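Local coordinates for protein Cel44C (Paenibacillus polymyxa, PDB 2YIH) that hydrolyses xyloglucan, and probably cellulose, as the glycoside hydrolase family 44 endo-glucanase module of a larger, calcium-binding bacterial enzyme, at residues N140-P145 with Y156-E161; G237-L242 with W257-Y262. The protein carries 8 engineered substitutions. All coordinates share one frame; numbering follows the deposited sequence.

Contact 1 (N140-P145 with Y156-E161); sequences NAKNAP and YVYVDE. Engineered in segment 156-161: Tyr156 (natural residue Arg). With CA (calcium ion), chain C.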
loop_
_atom_site.group_PDB
_atom_site.type_symbol
_atom_site.label_atom_id
_atom_site.label_comp_id
_atom_site.label_asym_id
_atom_site.label_seq_id
_atom_site.Cartn_x
_atom_site.Cartn_y
_atom_site.Cartn_z
ATOM N N ASN A 140 20.879 -10.579 -12.652
ATOM C CA ASN A 140 20.859 -9.827 -11.411
ATOM C C ASN A 140 22.167 -9.134 -11.151
ATOM O O ASN A 140 22.181 -7.940 -10.752
ATOM C CB ASN A 140 20.494 -10.738 -10.245
ATOM C CG ASN A 140 19.054 -11.153 -10.296
ATOM O OD1 ASN A 140 18.202 -10.419 -10.831
ATOM N ND2 ASN A 140 18.771 -12.341 -9.810
ATOM N N ALA A 141 23.267 -9.858 -11.375
ATOM C CA ALA A 141 24.630 -9.310 -11.121
ATOM C C ALA A 141 25.505 -9.345 -12.390
ATOM O O ALA A 141 25.806 -10.427 -12.939
ATOM C CB ALA A 141 25.309 -10.082 -9.970
ATOM N N LYS A 142 25.888 -8.167 -12.860
ATOM C CA LYS A 142 26.612 -8.023 -14.117
ATOM C C LYS A 142 27.985 -8.697 -14.079
ATOM O O LYS A 142 28.433 -9.274 -15.087
ATOM C CB LYS A 142 26.777 -6.528 -14.462
ATOM C CG LYS A 142 27.284 -6.303 -15.879
ATOM C CD LYS A 142 27.498 -4.797 -16.175
ATOM C CE LYS A 142 27.762 -4.636 -17.697
ATOM N NZ LYS A 142 28.161 -3.194 -18.011
ATOM N N ASN A 143 28.647 -8.613 -12.924
ATOM C CA ASN A 143 30.040 -9.122 -12.830
ATOM C C ASN A 143 30.954 -8.567 -13.941
ATOM O O ASN A 143 31.742 -9.297 -14.561
ATOM C CB ASN A 143 30.072 -10.676 -12.778
ATOM C CG ASN A 143 29.368 -11.246 -11.539
ATOM O OD1 ASN A 143 28.742 -12.326 -11.589
ATOM N ND2 ASN A 143 29.383 -10.496 -10.462
ATOM N N ALA A 144 30.836 -7.271 -14.193
ATOM C CA ALA A 144 31.662 -6.573 -15.182
ATOM C C ALA A 144 31.530 -5.104 -14.836
ATOM O O ALA A 144 30.581 -4.735 -14.116
ATOM C CB ALA A 144 31.145 -6.838 -16.619
ATOM N N PRO A 145 32.392 -4.247 -15.420
ATOM C CA PRO A 145 32.322 -2.842 -15.040
ATOM C C PRO A 145 30.952 -2.264 -15.382
ATOM O O PRO A 145 30.449 -2.508 -16.462
ATOM C CB PRO A 145 33.419 -2.191 -15.897
ATOM C CG PRO A 145 34.471 -3.272 -16.002
ATOM C CD PRO A 145 33.650 -4.561 -16.143
ATOM N N TYR A 156 20.582 -8.262 -22.823
ATOM C CA TYR A 156 20.570 -8.362 -21.360
ATOM C C TYR A 156 20.169 -7.057 -20.741
ATOM O O TYR A 156 20.521 -6.001 -21.265
ATOM C CB TYR A 156 21.977 -8.676 -20.833
ATOM C CG TYR A 156 22.464 -10.022 -21.318
ATOM C CD1 TYR A 156 21.884 -11.183 -20.835
ATOM C CD2 TYR A 156 23.443 -10.109 -22.319
ATOM C CE1 TYR A 156 22.294 -12.436 -21.319
ATOM C CE2 TYR A 156 23.848 -11.326 -22.815
ATOM C CZ TYR A 156 23.293 -12.479 -22.315
ATOM O OH TYR A 156 23.695 -13.696 -22.792
ATOM N N VAL A 157 19.596 -7.142 -19.547
ATOM C CA VAL A 157 19.466 -5.957 -18.704
ATOM C C VAL A 157 19.986 -6.391 -17.342
ATOM O O VAL A 157 19.666 -7.475 -16.896
ATOM C CB VAL A 157 17.984 -5.514 -18.638
ATOM C CG1 VAL A 157 17.783 -4.488 -17.607
ATOM C CG2 VAL A 157 17.551 -4.981 -20.034
ATOM N N TYR A 158 20.864 -5.596 -16.732
ATOM C CA TYR A 158 21.512 -6.019 -15.496
ATOM C C TYR A 158 20.916 -5.249 -14.340
ATOM O O TYR A 158 20.974 -4.036 -14.324
ATOM C CB TYR A 158 23.003 -5.692 -15.581
ATOM C CG TYR A 158 23.721 -6.514 -16.637
ATOM C CD1 TYR A 158 23.943 -7.871 -16.430
ATOM C CD2 TYR A 158 24.108 -5.944 -17.869
ATOM C CE1 TYR A 158 24.609 -8.653 -17.381
ATOM C CE2 TYR A 158 24.755 -6.727 -18.858
ATOM C CZ TYR A 158 24.995 -8.071 -18.590
ATOM O OH TYR A 158 25.669 -8.830 -19.531
ATOM N N VAL A 159 20.388 -5.936 -13.340
ATOM C CA VAL A 159 19.626 -5.206 -12.320
ATOM C C VAL A 159 20.582 -4.438 -11.417
ATOM O O VAL A 159 20.303 -3.280 -11.061
ATOM C CB VAL A 159 18.714 -6.122 -11.499
ATOM C CG1 VAL A 159 17.910 -5.277 -10.508
ATOM C CG2 VAL A 159 17.754 -6.874 -12.412
ATOM N N ASP A 160 21.723 -5.031 -11.058
ATOM C CA ASP A 160 22.624 -4.310 -10.166
ATOM C C ASP A 160 23.257 -3.078 -10.827
ATOM O O ASP A 160 23.565 -2.096 -10.149
ATOM C CB ASP A 160 23.651 -5.243 -9.460
ATOM C CG ASP A 160 24.673 -5.860 -10.408
ATOM O OD1 ASP A 160 24.527 -5.826 -11.646
ATOM O OD2 ASP A 160 25.647 -6.433 -9.867
ATOM N N GLU A 161 23.390 -3.114 -12.150
ATOM C CA GLU A 161 23.816 -1.955 -12.933
ATOM C C GLU A 161 22.798 -0.815 -12.801
ATOM O O GLU A 161 23.153 0.357 -12.683
ATOM C CB GLU A 161 24.007 -2.345 -14.403
ATOM C CG GLU A 161 24.597 -1.201 -15.232
ATOM C CD GLU A 161 25.101 -1.675 -16.570
ATOM O OE1 GLU A 161 24.302 -2.211 -17.347
ATOM O OE2 GLU A 161 26.322 -1.578 -16.808
HETATM CA CA CA C . 21.457 -4.170 -22.411
HETATM O O HOH W 1 28.114 -7.025 -10.571
HETATM O O HOH W 2 23.554 -4.538 -21.178
HETATM O O HOH W 3 19.955 -4.517 -24.235
#
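The ammonium group of Lys142 is gripped from several sides: NZ forms a salt bridge with Glu161 OE2 at 2.7 Å, donates to the backbone oxygen Pro145 O at 2.8 Å, and takes Gln147 OE1 as a further partner. Lys142 NZ meets Glu161 OE2 on the syn side, 26° out of the carboxylate plane; OE2 also accepts from Gln147 N, so the loop is tied to the helix through both members of the ion pair. The lysine suits this place because its chain, with CG anti to the backbone N (chi1 -169°) and extended beyond, spans the distance from the loop backbone to the glutamate. On the way it crosses Tyr158 at about a right angle, and CG sits 3.5 Å from the centroid of the Tyr158 ring in a CH-pi contact squarely over the face. Tyr158 ends strand 156-158 and is the N-cap of helix 159-170, where the edge strand of a three-stranded mixed sheet turns into a helix; the loop 140-145 leaves the neighbouring strand 135-139. Upstream on the edge strand, Tyr156, an engineered residue, offers its backbone O to the calcium ion at 2.4 Å, alongside Glu56, Asp151 and Asp154. In the first turn of the helix, Asp160 OD1 accepts from Lys142 N at 3.0 Å, while Asp160 N donates to Asn140 O, also at 3.0 Å. Aspartate suits this place because its short side chain, with CG between the backbone N and the carbonyl carbon (chi1 67°), keeps the carboxylate close enough to meet Lys142 N, while OD2 takes a water that accepts from Asn143 N.

Contact 2 (G237-L242 with W257-Y262); sequences GAYKDL and WFVDYY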
loop_
_atom_site.group_PDB
_atom_site.type_symbol
_atom_site.label_atom_id
_atom_site.label_comp_id
_atom_site.label_asym_id
_atom_site.label_seq_id
_atom_site.Cartn_x
_atom_site.Cartn_y
_atom_site.Cartn_z
ATOM N N GLY A 237 -5.373 -16.053 -2.015
ATOM C CA GLY A 237 -5.002 -17.339 -2.621
ATOM C C GLY A 237 -3.487 -17.530 -2.727
ATOM O O GLY A 237 -2.982 -18.655 -2.634
ATOM N N ALA A 238 -2.754 -16.434 -2.914
ATOM C CA ALA A 238 -1.308 -16.475 -2.920
ATOM C C ALA A 238 -0.756 -16.554 -1.487
ATOM O O ALA A 238 0.233 -17.252 -1.244
ATOM C CB ALA A 238 -0.741 -15.224 -3.635
ATOM N N TYR A 239 -1.354 -15.817 -0.545
ATOM C CA TYR A 239 -0.942 -15.953 0.874
ATOM C C TYR A 239 -1.042 -17.431 1.312
ATOM O O TYR A 239 -0.165 -17.938 2.009
ATOM C CB TYR A 239 -1.864 -15.182 1.824
ATOM C CG TYR A 239 -2.075 -13.678 1.668
ATOM C CD1 TYR A 239 -1.627 -12.946 0.552
ATOM C CD2 TYR A 239 -2.839 -13.013 2.633
ATOM C CE1 TYR A 239 -1.943 -11.572 0.425
ATOM C CE2 TYR A 239 -3.136 -11.678 2.534
ATOM C CZ TYR A 239 -2.760 -10.972 1.395
ATOM O OH TYR A 239 -3.091 -9.631 1.366
ATOM N N LYS A 240 -2.096 -18.111 0.860
ATOM C CA LYS A 240 -2.420 -19.464 1.350
ATOM C C LYS A 240 -1.415 -20.520 0.841
ATOM O O LYS A 240 -0.811 -21.226 1.631
ATOM C CB LYS A 240 -3.838 -19.846 0.926
ATOM C CG LYS A 240 -4.329 -21.176 1.567
ATOM C CD LYS A 240 -4.102 -21.178 3.062
ATOM C CE LYS A 240 -4.932 -22.257 3.739
ATOM N NZ LYS A 240 -4.290 -23.580 3.579
ATOM N N ASP A 241 -1.220 -20.601 -0.474
ATOM C CA ASP A 241 -0.372 -21.661 -1.039
ATOM C C ASP A 241 0.222 -21.232 -2.374
ATOM O O ASP A 241 0.504 -22.060 -3.279
ATOM C CB ASP A 241 -1.169 -22.990 -1.154
ATOM C CG ASP A 241 -2.353 -22.909 -2.125
ATOM O OD1 ASP A 241 -2.633 -21.844 -2.733
ATOM O OD2 ASP A 241 -3.046 -23.942 -2.270
ATOM N N LEU A 242 0.476 -19.929 -2.478
ATOM C CA LEU A 242 1.046 -19.387 -3.688
ATOM C C LEU A 242 0.235 -19.800 -4.943
ATOM O O LEU A 242 0.783 -20.179 -5.964
ATOM C CB LEU A 242 2.555 -19.729 -3.799
ATOM C CG LEU A 242 3.338 -18.856 -4.800
ATOM C CD1 LEU A 242 3.375 -17.373 -4.353
ATOM C CD2 LEU A 242 4.772 -19.388 -4.935
ATOM N N TRP A 257 0.616 -21.799 6.096
ATOM C CA TRP A 257 0.377 -21.174 4.797
ATOM C C TRP A 257 1.680 -20.721 4.194
ATOM O O TRP A 257 2.718 -20.737 4.876
ATOM C CB TRP A 257 -0.630 -20.001 4.876
ATOM C CG TRP A 257 -0.310 -18.836 5.846
ATOM C CD1 TRP A 257 0.579 -18.823 6.891
ATOM C CD2 TRP A 257 -1.011 -17.587 5.895
ATOM N NE1 TRP A 257 0.492 -17.618 7.561
ATOM C CE2 TRP A 257 -0.489 -16.852 6.978
ATOM C CE3 TRP A 257 -2.044 -17.026 5.124
ATOM C CZ2 TRP A 257 -0.949 -15.566 7.309
ATOM C CZ3 TRP A 257 -2.526 -15.753 5.459
ATOM C CH2 TRP A 257 -1.976 -15.039 6.542
ATOM N N PHE A 258 1.634 -20.349 2.906
ATOM C CA PHE A 258 2.852 -19.953 2.172
ATOM C C PHE A 258 3.568 -18.758 2.840
ATOM O O PHE A 258 4.797 -18.657 2.799
ATOM C CB PHE A 258 2.508 -19.656 0.682
ATOM C CG PHE A 258 3.652 -19.071 -0.084
ATOM C CD1 PHE A 258 4.704 -19.869 -0.498
ATOM C CD2 PHE A 258 3.766 -17.679 -0.224
ATOM C CE1 PHE A 258 5.865 -19.284 -1.104
ATOM C CE2 PHE A 258 4.888 -17.085 -0.811
ATOM C CZ PHE A 258 5.967 -17.880 -1.243
ATOM N N VAL A 259 2.786 -17.854 3.435
ATOM C CA VAL A 259 3.340 -16.696 4.158
ATOM C C VAL A 259 4.469 -17.187 5.086
ATOM O O VAL A 259 5.565 -16.634 5.078
ATOM C CB VAL A 259 2.232 -15.987 4.996
ATOM C CG1 VAL A 259 2.837 -14.992 6.054
ATOM C CG2 VAL A 259 1.221 -15.280 4.063
ATOM N N ASP A 260 4.198 -18.251 5.849
ATOM C CA ASP A 260 5.179 -18.791 6.805
ATOM C C ASP A 260 6.382 -19.423 6.128
ATOM O O ASP A 260 7.525 -19.195 6.551
ATOM C CB ASP A 260 4.513 -19.842 7.710
ATOM C CG ASP A 260 3.501 -19.225 8.661
ATOM O OD1 ASP A 260 3.543 -17.995 8.881
ATOM O OD2 ASP A 260 2.623 -19.959 9.150
ATOM N N TYR A 261 6.127 -20.186 5.057
ATOM C CA TYR A 261 7.219 -20.813 4.302
ATOM C C TYR A 261 8.189 -19.741 3.789
ATOM O O TYR A 261 9.408 -19.876 3.892
ATOM C CB TYR A 261 6.661 -21.660 3.131
ATOM C CG TYR A 261 7.714 -22.125 2.130
ATOM C CD1 TYR A 261 8.396 -23.329 2.316
ATOM C CD2 TYR A 261 7.996 -21.387 0.968
ATOM C CE1 TYR A 261 9.369 -23.749 1.388
ATOM C CE2 TYR A 261 8.958 -21.805 0.043
ATOM C CZ TYR A 261 9.638 -22.985 0.261
ATOM O OH TYR A 261 10.586 -23.402 -0.623
ATOM N N TYR A 262 7.627 -18.702 3.183
ATOM C CA TYR A 262 8.449 -17.629 2.618
ATOM C C TYR A 262 9.281 -16.922 3.692
ATOM O O TYR A 262 10.482 -16.717 3.528
ATOM C CB TYR A 262 7.567 -16.627 1.895
ATOM C CG TYR A 262 8.306 -15.467 1.236
ATOM C CD1 TYR A 262 8.786 -15.569 -0.087
ATOM C CD2 TYR A 262 8.408 -14.231 1.889
ATOM C CE1 TYR A 262 9.412 -14.495 -0.693
ATOM C CE2 TYR A 262 9.010 -13.166 1.297
ATOM C CZ TYR A 262 9.486 -13.294 0.000
ATOM O OH TYR A 262 10.023 -12.212 -0.593
#
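Leu242 lies over one face of the Phe258 ring, its CB 4.1 Å from the ring centroid in a CH-pi contact. Its two methyls reach the far end of the ring, Leu242 CD1 over the face and 3.9 Å from Phe258 CE2, CD2 near CE1. The phenyl reaches this position with CG anti to the backbone N (chi1 172°), and Trp248 of helix 248-251 also touches it. An alanine in place of Phe258 would probably leave Leu242 without the flat surface it rests on and open a gap between the two helices. Beside this pair, Tyr239 CB meets Trp257 CZ3 at 3.7 Å and Val259 CG2 at 3.8 Å. These helices belong to the TIM barrel: helix 236-241 follows strand 227-233, and helix 258-273 precedes strand 280-285, their short segments making an angle of 60°. The indole of Trp257, at the N-cap position of the second helix, brings a broad apolar surface to helix 337-348, where Ser344 OG accepts from NE1; the phenol of Tyr239 instead reaches the backbone O of His284. At the polar edge, N-H groups of the first helical turn meet carbonyls near the end of the other helix: Phe258 N donates to Lys240 O at 2.9 Å, and Val259 N to Tyr239 O at 3.3 Å.

Contact 1 and contact 2 follow one another along the chain, with centres 30 Å apart and nearest atoms about 13 Å apart, so they do not touch. Both lie within the family 44 sequence range, but they sit in different parts of the fold. The centre of contact 1 is about 29 Å from the centre of the chain, and the contact includes a calcium ligand. Contact 2 is buried in the barrel's helical layer, its centre about 19 Å from that of the chain. Contact 2 lies close to the bound xyloglucan: the side chain of Asp241 is about 6 Å from a glucose unit and that of Ala238 about 9 Å from a xylose. Just after segment 237-242, Gln243 itself lines the glycan pocket.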